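PDB 6BFI: VIN1 from Oscarella pearsei, which binds actin filaments and may play a role in cell-cell adhesion, as a sponge member of the vinculin/alpha-catenin family. Local coordinates for residues 616-620 with 818-822. Residues are numbered along the deposited sequence; the frame is centred on the assembly and turned at random.
Sequences NWVPP and CIRLR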
loop_
_atom_site.group_PDB
_atom_site.type_symbol
_atom_site.label_atom_id
_atom_site.label_comp_id
_atom_site.label_asym_id
_atom_site.label_seq_id
_atom_site.Cartn_x
_atom_site.Cartn_y
_atom_site.Cartn_z
ATOM N N ASN A 616 24.882 2.097 -12.991
ATOM C CA ASN A 616 23.490 2.381 -13.323
ATOM C C ASN A 616 22.857 3.414 -12.396
ATOM O O ASN A 616 21.672 3.726 -12.556
ATOM C CB ASN A 616 22.666 1.090 -13.297
ATOM C CG ASN A 616 21.337 1.223 -14.026
ATOM O OD1 ASN A 616 20.282 1.359 -13.402
ATOM N ND2 ASN A 616 21.383 1.188 -15.353
ATOM N N TRP A 617 23.612 3.963 -11.447
ATOM C CA TRP A 617 23.032 4.862 -10.459
ATOM C C TRP A 617 22.727 6.225 -11.068
ATOM O O TRP A 617 23.506 6.765 -11.859
ATOM C CB TRP A 617 23.975 5.022 -9.268
ATOM C CG TRP A 617 23.368 5.753 -8.105
ATOM C CD1 TRP A 617 22.585 5.220 -7.122
ATOM C CD2 TRP A 617 23.503 7.147 -7.799
ATOM N NE1 TRP A 617 22.220 6.196 -6.226
ATOM C CE2 TRP A 617 22.772 7.388 -6.619
ATOM C CE3 TRP A 617 24.170 8.214 -8.408
ATOM C CZ2 TRP A 617 22.688 8.649 -6.035
ATOM C CZ3 TRP A 617 24.086 9.468 -7.828
ATOM C CH2 TRP A 617 23.350 9.675 -6.654
ATOM N N VAL A 618 21.580 6.780 -10.688
ATOM C CA VAL A 618 21.130 8.092 -11.148
ATOM C C VAL A 618 20.704 8.891 -9.921
ATOM O O VAL A 618 20.074 8.326 -9.014
ATOM C CB VAL A 618 19.987 7.960 -12.170
ATOM C CG1 VAL A 618 19.315 9.302 -12.424
ATOM C CG2 VAL A 618 20.504 7.370 -13.473
ATOM N N PRO A 619 21.044 10.175 -9.828
ATOM C CA PRO A 619 20.570 10.992 -8.704
ATOM C C PRO A 619 19.058 10.935 -8.595
ATOM O O PRO A 619 18.347 11.141 -9.591
ATOM C CB PRO A 619 21.055 12.408 -9.060
ATOM C CG PRO A 619 21.446 12.344 -10.513
ATOM C CD PRO A 619 21.915 10.943 -10.731
ATOM N N PRO A 620 18.529 10.637 -7.401
ATOM C CA PRO A 620 17.077 10.453 -7.252
ATOM C C PRO A 620 16.275 11.678 -7.659
ATOM O O PRO A 620 15.658 11.703 -8.729
ATOM C CB PRO A 620 16.916 10.154 -5.754
ATOM C CG PRO A 620 18.251 9.645 -5.319
ATOM C CD PRO A 620 19.253 10.394 -6.142
ATOM N N CYS A 818 9.217 10.086 -13.499
ATOM C CA CYS A 818 9.989 10.743 -14.547
ATOM C C CYS A 818 11.491 10.747 -14.274
ATOM O O CYS A 818 12.219 11.511 -14.922
ATOM C CB CYS A 818 9.494 12.179 -14.746
ATOM S SG CYS A 818 7.842 12.314 -15.477
ATOM N N ILE A 819 11.975 9.923 -13.349
ATOM C CA ILE A 819 13.399 9.902 -13.023
ATOM C C ILE A 819 14.165 8.939 -13.922
ATOM O O ILE A 819 15.267 9.253 -14.380
ATOM C CB ILE A 819 13.589 9.558 -11.533
ATOM C CG1 ILE A 819 12.925 10.621 -10.656
ATOM C CG2 ILE A 819 15.067 9.440 -11.195
ATOM C CD1 ILE A 819 12.851 10.247 -9.191
ATOM N N ARG A 820 13.607 7.760 -14.191
ATOM C CA ARG A 820 14.238 6.751 -15.042
ATOM C C ARG A 820 13.309 6.467 -16.218
ATOM O O ARG A 820 12.626 5.440 -16.259
ATOM C CB ARG A 820 14.553 5.475 -14.251
ATOM C CG ARG A 820 15.700 5.618 -13.265
ATOM C CD ARG A 820 16.079 4.271 -12.672
ATOM N NE ARG A 820 17.216 4.372 -11.761
ATOM C CZ ARG A 820 18.487 4.304 -12.143
ATOM N NH1 ARG A 820 18.791 4.136 -13.423
ATOM N NH2 ARG A 820 19.456 4.405 -11.243
ATOM N N LEU A 821 13.291 7.383 -17.180
ATOM C CA LEU A 821 12.502 7.233 -18.392
ATOM C C LEU A 821 13.362 6.671 -19.516
ATOM O O LEU A 821 14.586 6.829 -19.527
ATOM C CB LEU A 821 11.900 8.570 -18.826
ATOM C CG LEU A 821 10.812 9.170 -17.937
ATOM C CD1 LEU A 821 10.350 10.507 -18.497
ATOM C CD2 LEU A 821 9.643 8.208 -17.801
ATOM N N ARG A 822 12.706 6.011 -20.462
ATOM C CA ARG A 822 13.396 5.538 -21.649
ATOM C C ARG A 822 13.902 6.730 -22.460
ATOM O O ARG A 822 13.212 7.748 -22.565
ATOM C CB ARG A 822 12.465 4.675 -22.497
ATOM C CG ARG A 822 11.977 3.425 -21.781
ATOM C CD ARG A 822 10.522 3.124 -22.098
ATOM N NE ARG A 822 10.314 2.795 -23.505
ATOM C CZ ARG A 822 9.130 2.499 -24.033
ATOM N NH1 ARG A 822 8.045 2.492 -23.270
ATOM N NH2 ARG A 822 9.030 2.211 -25.324
#
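Val618 and Arg820 face each other with their CA atoms 8.0 Å apart, and Pro620 and Ile819 with theirs at 6.9 Å; both segments are irregular, and the hydrogen bonds between them come from a side chain. Side chains of the 818-822 segment bridge the gap, above all that of Arg820. Its chain runs extended from CG to NE and carries the guanidinium to the carbonyl of Asn616, whose oxygen accepts hydrogen bonds from both terminal nitrogens. NH2 gives the stronger bond, 2.7 Å to Asn616 O and 151° at the hydrogen; the bond from NH1 to the same oxygen is weak and bent, 3.0 Å long. The oxygen lies close to the guanidinium plane, and the NH2 donor is tilted 21° from the carbonyl plane. The amide of Asn616 is nearly parallel to the guanidinium, 8° between planes; OD1 comes near NH1, but the geometry is wrong for a hydrogen bond. Val618 lies over one guanidinium face, displaced toward its rim, with CG2 3.7 Å from NH1. In this vinculin-family architecture of helical bundles, residues 616-620 begin the proline-rich linker that leaves helix 589-615, whereas 818-822 follow helix 786-817, the last long helix of the chain. The contact thus joins the start of that linker to the loop that follows the final helix of the C-terminal bundle, at the protein surface. Arg820 is itself tied by its backbone to Met748, beyond helix 718-745. Farther along, Ile819 packs its aliphatic branches around Pro620 O, CD1 coming within 3.2 Å, while its CG2 lies 4.4 Å from Val618 CG1 in a loose apolar contact.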